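Local coordinates for flagellar motor switch protein FliG (Thermotoga maritima, PDB 5TDY) that probably forms part of the switch complex at the base of the flagellar basal body, which interacts with chemotaxis proteins and with motor components that determine the direction of rotation, at residues B[4-10]-B[53-57]. Sequence-based numbering, arbitrary orientation.
Sequences KKIDGRR and EKKQV
In the all-helical N-terminal domain of FliG, the N-terminal segment and the first turn of helix 8-19 are held against helix 51-66 by a salt bridge between Arg-10 and Glu-53. Arg-10 grips the carboxylate side-on with two nitrogens. Arg-10 NE donates to Glu-53 OE1 at 2.7 Å, meeting it from above the carboxylate plane. Arg-10 NH2 gives Glu-53 OE2 a nearly straight bond of 2.9 Å on its syn side, but tilted out of the carboxylate plane. The guanidinium and carboxylate planes stand 41° apart, which goes with Arg-10 NE meeting OE1 off the carboxylate plane. With CG anti to the backbone N (chi1 180°), the extended Arg-10 chain carries its head across to Glu-53. The same head also donates to the carbonyls of Ile-46 and Arg-48, so it ties the connection between helices 33-44 and 51-66 to the start of helix 8-19. A leucine in place of Arg-10 would probably leave the Glu-53 carboxylate without its charged mate and both carbonyls without this donor.

Helix 8-19 begins at Asp-7, its N-cap. Asp-7 OD2 accepts from Arg-9 N at 2.8 Å and, from the opposite face of the carboxylate, from Arg-9 NE.

Between the polar ends lies Ile-6, which is buried. Ile-6 CD1 rests 3.8 Å from Glu-53 CG and 4.2 Å from Val-57 CG2. Ile-6 CD1 also lies 3.7 Å from Gln-56 NE2. Gln-56 NE2 donates to Lys-4 O at 2.9 Å, on a lone pair in the carbonyl plane. The acceptor lies in the Gln-56 amide plane. The Lys-4 side chain bends back at chi2 and chi3, bringing CE and NZ across this amide at about a right angle; NZ and NE2 are both donors and form no hydrogen bond.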
loop_
_atom_site.group_PDB
_atom_site.type_symbol
_atom_site.label_atom_id
_atom_site.label_comp_id
_atom_site.label_asym_id
_atom_site.label_seq_id
_atom_site.Cartn_x
_atom_site.Cartn_y
_atom_site.Cartn_z
ATOM N N LYS B 4 -3.354 -13.599 -7.346
ATOM C CA LYS B 4 -2.582 -12.586 -8.060
ATOM C C LYS B 4 -3.531 -11.419 -8.405
ATOM O O LYS B 4 -3.183 -10.252 -8.163
ATOM C CB LYS B 4 -1.879 -13.211 -9.293
ATOM C CG LYS B 4 -1.757 -12.387 -10.585
ATOM C CD LYS B 4 -1.211 -10.960 -10.382
ATOM C CE LYS B 4 0.132 -10.901 -9.677
ATOM N NZ LYS B 4 0.643 -9.487 -9.647
ATOM N N LYS B 5 -4.713 -11.702 -8.967
ATOM C CA LYS B 5 -5.712 -10.669 -9.232
ATOM C C LYS B 5 -6.659 -10.582 -8.036
ATOM O O LYS B 5 -7.411 -11.526 -7.764
ATOM C CB LYS B 5 -6.477 -10.951 -10.528
ATOM C CG LYS B 5 -6.968 -9.684 -11.245
ATOM C CD LYS B 5 -8.065 -8.945 -10.486
ATOM C CE LYS B 5 -8.660 -7.807 -11.297
ATOM N NZ LYS B 5 -7.813 -6.573 -11.251
ATOM N N ILE B 6 -6.665 -9.429 -7.367
ATOM C CA ILE B 6 -7.361 -9.233 -6.098
ATOM C C ILE B 6 -8.572 -8.332 -6.317
ATOM O O ILE B 6 -8.456 -7.256 -6.910
ATOM C CB ILE B 6 -6.416 -8.632 -5.044
ATOM C CG1 ILE B 6 -5.125 -9.455 -4.976
ATOM C CG2 ILE B 6 -7.110 -8.546 -3.674
ATOM C CD1 ILE B 6 -3.964 -8.745 -4.315
ATOM N N ASP B 7 -9.725 -8.765 -5.820
ATOM C CA ASP B 7 -10.937 -7.954 -5.865
ATOM C C ASP B 7 -10.767 -6.695 -5.012
ATOM O O ASP B 7 -10.043 -6.689 -4.017
ATOM C CB ASP B 7 -12.116 -8.806 -5.382
ATOM C CG ASP B 7 -13.357 -7.998 -5.089
ATOM O OD1 ASP B 7 -14.112 -7.699 -6.037
ATOM O OD2 ASP B 7 -13.581 -7.678 -3.908
ATOM N N GLY B 8 -11.395 -5.598 -5.444
ATOM C CA GLY B 8 -11.182 -4.322 -4.773
ATOM C C GLY B 8 -11.669 -4.305 -3.335
ATOM O O GLY B 8 -11.162 -3.540 -2.507
ATOM N N ARG B 9 -12.658 -5.138 -3.014
ATOM C CA ARG B 9 -13.123 -5.225 -1.636
ATOM C C ARG B 9 -12.066 -5.871 -0.751
ATOM O O ARG B 9 -11.800 -5.396 0.360
ATOM C CB ARG B 9 -14.437 -6.008 -1.580
ATOM C CG ARG B 9 -15.635 -5.296 -2.222
ATOM C CD ARG B 9 -16.824 -6.242 -2.362
ATOM N NE ARG B 9 -16.608 -7.222 -3.430
ATOM C CZ ARG B 9 -17.429 -8.234 -3.708
ATOM N NH1 ARG B 9 -18.533 -8.417 -2.991
ATOM N NH2 ARG B 9 -17.144 -9.067 -4.700
ATOM N N ARG B 10 -11.435 -6.940 -1.241
ATOM C CA ARG B 10 -10.374 -7.588 -0.483
ATOM C C ARG B 10 -9.150 -6.684 -0.336
ATOM O O ARG B 10 -8.471 -6.712 0.702
ATOM C CB ARG B 10 -9.993 -8.904 -1.149
ATOM C CG ARG B 10 -8.899 -9.642 -0.431
ATOM C CD ARG B 10 -8.769 -11.068 -0.912
ATOM N NE ARG B 10 -7.685 -11.751 -0.203
ATOM C CZ ARG B 10 -7.827 -12.340 0.980
ATOM N NH1 ARG B 10 -9.009 -12.339 1.581
ATOM N NH2 ARG B 10 -6.794 -12.937 1.554
ATOM N N GLU B 53 -0.011 -11.096 -1.455
ATOM C CA GLU B 53 -1.182 -10.231 -1.396
ATOM C C GLU B 53 -0.848 -8.939 -0.667
ATOM O O GLU B 53 -1.073 -7.838 -1.181
ATOM C CB GLU B 53 -2.334 -10.951 -0.695
ATOM C CG GLU B 53 -3.453 -11.399 -1.602
ATOM C CD GLU B 53 -4.474 -12.272 -0.879
ATOM O OE1 GLU B 53 -5.511 -12.599 -1.500
ATOM O OE2 GLU B 53 -4.235 -12.649 0.298
ATOM N N LYS B 54 -0.278 -9.067 0.531
ATOM C CA LYS B 54 0.010 -7.902 1.362
ATOM C C LYS B 54 0.932 -6.926 0.644
ATOM O O LYS B 54 0.677 -5.717 0.619
ATOM C CB LYS B 54 0.636 -8.362 2.672
ATOM C CG LYS B 54 0.702 -7.321 3.754
ATOM C CD LYS B 54 0.840 -8.026 5.107
ATOM C CE LYS B 54 0.746 -7.047 6.258
ATOM N NZ LYS B 54 0.927 -7.696 7.591
ATOM N N LYS B 55 2.014 -7.442 0.060
ATOM C CA LYS B 55 2.969 -6.608 -0.664
ATOM C C LYS B 55 2.332 -5.963 -1.896
ATOM O O LYS B 55 2.573 -4.784 -2.177
ATOM C CB LYS B 55 4.177 -7.461 -1.056
ATOM C CG LYS B 55 5.371 -6.713 -1.610
ATOM C CD LYS B 55 6.454 -7.720 -2.029
ATOM C CE LYS B 55 7.276 -7.242 -3.257
ATOM N NZ LYS B 55 6.483 -7.020 -4.496
ATOM N N GLN B 56 1.515 -6.721 -2.637
ATOM C CA GLN B 56 0.820 -6.160 -3.794
ATOM C C GLN B 56 -0.110 -5.026 -3.387
ATOM O O GLN B 56 -0.129 -3.961 -4.021
ATOM C CB GLN B 56 0.015 -7.236 -4.518
ATOM C CG GLN B 56 0.802 -8.180 -5.402
ATOM C CD GLN B 56 -0.083 -9.271 -5.986
ATOM O OE1 GLN B 56 0.152 -10.461 -5.768
ATOM N NE2 GLN B 56 -1.109 -8.869 -6.731
ATOM N N VAL B 57 -0.920 -5.247 -2.352
ATOM C CA VAL B 57 -1.851 -4.208 -1.924
ATOM C C VAL B 57 -1.089 -2.966 -1.487
ATOM O O VAL B 57 -1.430 -1.836 -1.867
ATOM C CB VAL B 57 -2.772 -4.740 -0.809
ATOM C CG1 VAL B 57 -3.580 -3.601 -0.190
ATOM C CG2 VAL B 57 -3.690 -5.820 -1.356
#